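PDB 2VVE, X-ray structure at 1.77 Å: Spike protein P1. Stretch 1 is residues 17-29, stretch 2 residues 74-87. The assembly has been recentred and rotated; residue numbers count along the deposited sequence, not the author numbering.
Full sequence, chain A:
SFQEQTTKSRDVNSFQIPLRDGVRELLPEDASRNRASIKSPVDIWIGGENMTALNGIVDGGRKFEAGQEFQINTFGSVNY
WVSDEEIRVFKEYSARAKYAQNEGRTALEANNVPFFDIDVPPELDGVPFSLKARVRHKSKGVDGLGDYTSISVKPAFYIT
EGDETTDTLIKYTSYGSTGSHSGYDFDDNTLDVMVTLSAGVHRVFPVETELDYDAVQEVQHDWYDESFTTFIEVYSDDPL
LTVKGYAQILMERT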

# COMPACT_ATOMS: atom_id res chain seq x y z
N ILE A 17 17.08 17.01 9.21
CA ILE A 17 17.89 16.72 10.41
C ILE A 17 18.68 15.42 10.23
O ILE A 17 18.10 14.38 9.88
N PRO A 18 20.00 15.47 10.48
CA PRO A 18 20.79 14.25 10.41
C PRO A 18 20.49 13.37 11.61
O PRO A 18 20.65 13.80 12.75
N LEU A 19 20.00 12.16 11.35
CA LEU A 19 19.69 11.22 12.43
C LEU A 19 20.92 10.40 12.82
O LEU A 19 21.46 9.66 12.00
N ARG A 20 21.37 10.55 14.06
CA ARG A 20 22.60 9.87 14.48
C ARG A 20 22.28 8.87 15.60
O ARG A 20 21.11 8.55 15.81
N ASP A 21 23.29 8.37 16.29
CA ASP A 21 23.12 7.23 17.19
C ASP A 21 22.80 7.59 18.63
O ASP A 21 23.19 8.66 19.13
N GLY A 22 22.16 6.66 19.32
CA GLY A 22 21.75 6.89 20.71
C GLY A 22 20.58 7.85 20.81
O GLY A 22 20.05 8.31 19.80
N VAL A 23 20.18 8.17 22.03
CA VAL A 23 19.06 9.10 22.23
C VAL A 23 19.60 10.52 22.08
O VAL A 23 20.54 10.91 22.79
N ARG A 24 19.04 11.24 21.12
CA ARG A 24 19.44 12.60 20.80
C ARG A 24 18.21 13.47 20.69
O ARG A 24 17.10 12.98 20.50
N GLU A 25 18.41 14.77 20.79
CA GLU A 25 17.30 15.70 20.65
C GLU A 25 16.90 15.84 19.18
O GLU A 25 17.75 16.03 18.32
N LEU A 26 15.60 15.72 18.91
CA LEU A 26 15.07 15.94 17.57
C LEU A 26 14.73 17.42 17.39
O LEU A 26 15.07 18.03 16.38
N LEU A 27 14.05 17.98 18.38
CA LEU A 27 13.72 19.41 18.43
C LEU A 27 14.05 19.99 19.79
O LEU A 27 13.80 19.35 20.82
N PRO A 28 14.58 21.23 19.82
CA PRO A 28 14.90 21.88 21.08
C PRO A 28 13.65 22.57 21.66
O PRO A 28 12.66 22.76 20.94
N GLU A 29 13.69 22.95 22.93
CA GLU A 29 12.65 23.83 23.46
C GLU A 29 12.76 25.16 22.71
O GLU A 29 13.84 25.76 22.63
N THR A 74 4.14 20.52 20.16
CA THR A 74 4.65 21.09 21.40
C THR A 74 5.65 22.20 21.09
O THR A 74 6.07 22.36 19.94
N PHE A 75 6.03 22.96 22.11
CA PHE A 75 7.16 23.88 21.97
C PHE A 75 8.37 23.40 22.78
O PHE A 75 9.41 24.04 22.77
N GLY A 76 8.20 22.27 23.46
CA GLY A 76 9.26 21.73 24.32
C GLY A 76 10.26 20.88 23.56
O GLY A 76 10.17 20.74 22.33
N SER A 77 11.22 20.32 24.32
CA SER A 77 12.22 19.40 23.80
C SER A 77 11.54 18.09 23.38
O SER A 77 10.57 17.66 24.01
N VAL A 78 12.05 17.49 22.30
CA VAL A 78 11.57 16.19 21.83
C VAL A 78 12.81 15.38 21.46
O VAL A 78 13.69 15.86 20.75
N ASN A 79 12.87 14.15 21.96
CA ASN A 79 14.00 13.23 21.70
C ASN A 79 13.68 12.14 20.71
O ASN A 79 12.53 11.72 20.60
N TYR A 80 14.71 11.65 20.01
CA TYR A 80 14.55 10.52 19.11
C TYR A 80 15.60 9.44 19.40
O TYR A 80 16.62 9.70 20.03
N TRP A 81 15.30 8.22 18.94
CA TRP A 81 16.28 7.14 18.83
C TRP A 81 16.01 6.35 17.55
O TRP A 81 14.85 6.04 17.23
N VAL A 82 17.08 6.03 16.81
CA VAL A 82 16.96 5.17 15.62
C VAL A 82 17.93 4.00 15.64
O VAL A 82 17.69 2.97 15.03
N SER A 83 19.05 4.17 16.35
CA SER A 83 20.15 3.22 16.24
C SER A 83 21.21 3.45 17.31
O SER A 83 21.41 4.57 17.75
N ASP A 84 21.89 2.38 17.71
CA ASP A 84 23.08 2.48 18.57
C ASP A 84 24.40 2.29 17.82
O ASP A 84 25.46 2.20 18.44
N GLU A 85 24.33 2.25 16.49
CA GLU A 85 25.53 2.09 15.64
C GLU A 85 26.27 3.42 15.50
O GLU A 85 25.73 4.37 14.94
N GLU A 86 27.50 3.47 16.01
CA GLU A 86 28.29 4.71 16.00
C GLU A 86 28.76 5.07 14.59
O GLU A 86 28.74 6.23 14.19
N ILE A 87 29.17 4.06 13.84
CA ILE A 87 29.56 4.26 12.44
C ILE A 87 28.69 3.41 11.49
O ILE A 87 27.73 2.77 11.93

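Stretches 1 and 2 meet as a short antiparallel strand pairing, interrupted by a beta bulge, in which one buried tyrosine fills the space between the two stretches while polar side chains and waters tie down the two ends. The backbone frame is set by Arg24 and Tyr80, whose amides exchange hydrogen bonds (Arg24 N to Tyr80 O 3.1 Å, Tyr80 N to Arg24 O 2.8 Å). At the bulge, Val78 O accepts from both Leu26 N (2.7 Å) and Leu27 N (3.2 Å), so the extra residue is accommodated without losing the pairing.

Tyr80 has the largest area covered by the other stretch. With chi1 at p (75°) and chi2 at -92°, its ring reaches along stretch 1 towards the earlier strand. Leu19, chi1 m and chi2 t, lays CD2 over one ring face, 3.8 Å from the centroid, while Leu26, chi1 t and chi2 p, points toward stretch 2 and brings CB to 3.7 Å from Tyr80 CD1 at the ring edge. A tyrosine suits this place because its flat ring offers apolar surface to both leucines and its hydroxyl serves the polar backbone beyond: Arg20 N donates to Tyr80 OH at 2.9 Å, nearly linearly, and water 1 joins Tyr80 OH (2.7 Å) to Pro18 O (2.7 Å). Val82, chi1 m, also points toward stretch 1, and its CG2 lies 4.3 Å from Leu19 CB. Leu27 (m, t) and Val78 (t) share the sheet face of Tyr80 and Arg24, their CB atoms 4.4 Å apart.

Arg24 begins on that face, but its long chain leads away. Its CD passes 3.4 Å from Tyr80 OH, and the guanidinium folds back within its own stretch: NE donates to Asp21 O (2.7 Å), and NH2 forms a salt bridge with Asp21 OD1 (2.9 Å). Asp21, chi1 p, can thus serve two sides, since water 3 links its OD2 (2.6 Å) to Asp84 O (2.7 Å). Nearby, Gly22 has a positive phi, which favours glycine, and its N donates to Ser83 O at 2.7 Å. Trp81, chi1 t, sets CD1 3.9 Å from Val23 CG2, while its NE1 donates to Asp84 OD1 (2.9 Å).

At the other end, the extended Glu25 (t, t) accepts from Ser77, whose OG lies 2.9 Å from Glu25 OE2. Water 5 connects Ser77 N (2.9 Å) with Glu29 OE1 (2.8 Å). Glu29 CG also approaches the Phe75 ring, 4.3 Å from Phe75 CD1, so a charged residue can contribute apolar contact while its carboxylate stays hydrated.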

# COMPACT_ATOMS: atom_id res chain seq x y z
CB ILE A 17 17.03 16.63 11.69
CG1 ILE A 17 16.51 18.01 12.09
CG2 ILE A 17 17.84 16.00 12.85
CD1 ILE A 17 15.34 17.96 13.09
CB PRO A 18 22.24 14.75 10.44
CG PRO A 18 22.16 16.02 11.23
CD PRO A 18 20.82 16.63 10.88
CB LEU A 19 18.55 10.30 12.01
CG LEU A 19 17.20 10.95 11.69
CD1 LEU A 19 16.28 9.93 11.02
CD2 LEU A 19 16.54 11.49 12.96
CB ARG A 20 23.68 10.90 14.83
CG ARG A 20 23.95 11.86 13.66
CD ARG A 20 25.23 12.66 13.84
NE ARG A 20 25.49 13.51 12.67
CZ ARG A 20 26.06 13.09 11.54
NH1 ARG A 20 26.46 11.83 11.39
NH2 ARG A 20 26.23 13.95 10.53
CB ASP A 21 24.38 6.34 17.17
CG ASP A 21 25.63 7.11 17.59
OD1 ASP A 21 25.91 8.19 17.01
OD2 ASP A 21 26.32 6.65 18.50
CB VAL A 23 18.34 8.89 23.58
CG1 VAL A 23 17.25 9.96 23.76
CG2 VAL A 23 17.73 7.51 23.65
CB ARG A 24 20.22 12.64 19.47
CG ARG A 24 21.56 11.92 19.53
CD ARG A 24 22.34 12.07 18.26
NE ARG A 24 23.55 11.24 18.27
CZ ARG A 24 24.78 11.70 18.08
NH1 ARG A 24 24.97 12.99 17.83
NH2 ARG A 24 25.82 10.87 18.11
CB GLU A 25 17.71 17.05 21.23
CG GLU A 25 16.56 17.98 21.43
CD GLU A 25 16.98 19.23 22.14
OE1 GLU A 25 17.72 20.02 21.53
OE2 GLU A 25 16.55 19.43 23.30
CB LEU A 26 13.83 15.09 17.32
CG LEU A 26 13.23 15.20 15.92
CD1 LEU A 26 14.10 14.44 14.93
CD2 LEU A 26 11.80 14.69 15.93
CB LEU A 27 12.23 19.62 18.18
CG LEU A 27 11.67 19.04 16.88
CD1 LEU A 27 10.15 18.94 16.99
CD2 LEU A 27 12.12 19.85 15.67
CB PRO A 28 15.96 22.91 20.68
CG PRO A 28 15.57 23.32 19.28
CD PRO A 28 14.90 22.10 18.66
CB GLU A 29 12.78 24.05 24.96
CG GLU A 29 11.62 24.89 25.54
CD GLU A 29 11.59 24.95 27.05
OE1 GLU A 29 11.81 23.90 27.70
OE2 GLU A 29 11.33 26.05 27.59
CB THR A 74 5.37 20.03 22.24
OG1 THR A 74 6.48 19.49 21.49
CG2 THR A 74 4.43 18.93 22.59
CB PHE A 75 6.80 25.33 22.34
CG PHE A 75 6.50 25.55 23.81
CD1 PHE A 75 7.50 25.91 24.71
CD2 PHE A 75 5.20 25.43 24.28
CE1 PHE A 75 7.22 26.12 26.06
CE2 PHE A 75 4.91 25.63 25.63
CZ PHE A 75 5.92 25.99 26.51
CB SER A 77 13.27 19.10 24.89
OG SER A 77 14.22 18.16 24.43
CB VAL A 78 10.63 16.33 20.61
CG1 VAL A 78 10.15 14.94 20.14
CG2 VAL A 78 9.40 17.20 20.96
CB ASN A 79 14.44 12.59 23.02
CG ASN A 79 15.09 13.58 23.96
OD1 ASN A 79 15.90 14.39 23.55
ND2 ASN A 79 14.73 13.52 25.25
CB TYR A 80 14.62 10.95 17.62
CG TYR A 80 16.03 11.28 17.14
CD1 TYR A 80 16.51 12.59 17.19
CD2 TYR A 80 16.86 10.29 16.63
CE1 TYR A 80 17.81 12.90 16.75
CE2 TYR A 80 18.18 10.59 16.19
CZ TYR A 80 18.63 11.90 16.26
OH TYR A 80 19.91 12.23 15.85
CB TRP A 81 16.18 6.21 20.04
CG TRP A 81 17.21 5.10 20.04
CD1 TRP A 81 18.41 5.10 20.68
CD2 TRP A 81 17.11 3.82 19.38
NE1 TRP A 81 19.08 3.91 20.46
CE2 TRP A 81 18.30 3.11 19.66
CE3 TRP A 81 16.14 3.22 18.57
CZ2 TRP A 81 18.54 1.82 19.17
CZ3 TRP A 81 16.38 1.94 18.08
CH2 TRP A 81 17.57 1.25 18.38
CB VAL A 82 17.13 5.95 14.28
CG1 VAL A 82 15.99 6.95 14.07
CG2 VAL A 82 18.51 6.64 14.20
CB SER A 83 20.79 3.32 14.85
OG SER A 83 21.93 2.50 14.76
CB ASP A 84 23.01 1.50 19.74
CG ASP A 84 21.96 1.89 20.76
OD1 ASP A 84 21.83 3.10 21.09
OD2 ASP A 84 21.27 0.97 21.24
CB GLU A 85 25.12 1.60 14.24
CG GLU A 85 24.77 0.12 14.16
CD GLU A 85 26.00 -0.77 14.35
OE1 GLU A 85 26.92 -0.73 13.49
OE2 GLU A 85 26.04 -1.51 15.35
CB GLU A 86 29.50 4.60 16.94
CG GLU A 86 29.11 4.65 18.41
CD GLU A 86 30.31 4.59 19.34
OE1 GLU A 86 31.32 5.29 19.07
OE2 GLU A 86 30.25 3.84 20.34
CB ILE A 87 31.07 4.02 12.23
CG1 ILE A 87 31.45 2.56 12.54
CG2 ILE A 87 31.89 4.99 13.10
CD1 ILE A 87 32.69 2.09 11.78
O HOH W 1 20.45 14.77 15.25
O HOH W 2 19.65 7.11 17.37
O HOH W 3 25.97 4.44 19.91
O HOH W 4 25.85 7.83 14.33
O HOH W 5 11.26 21.20 27.11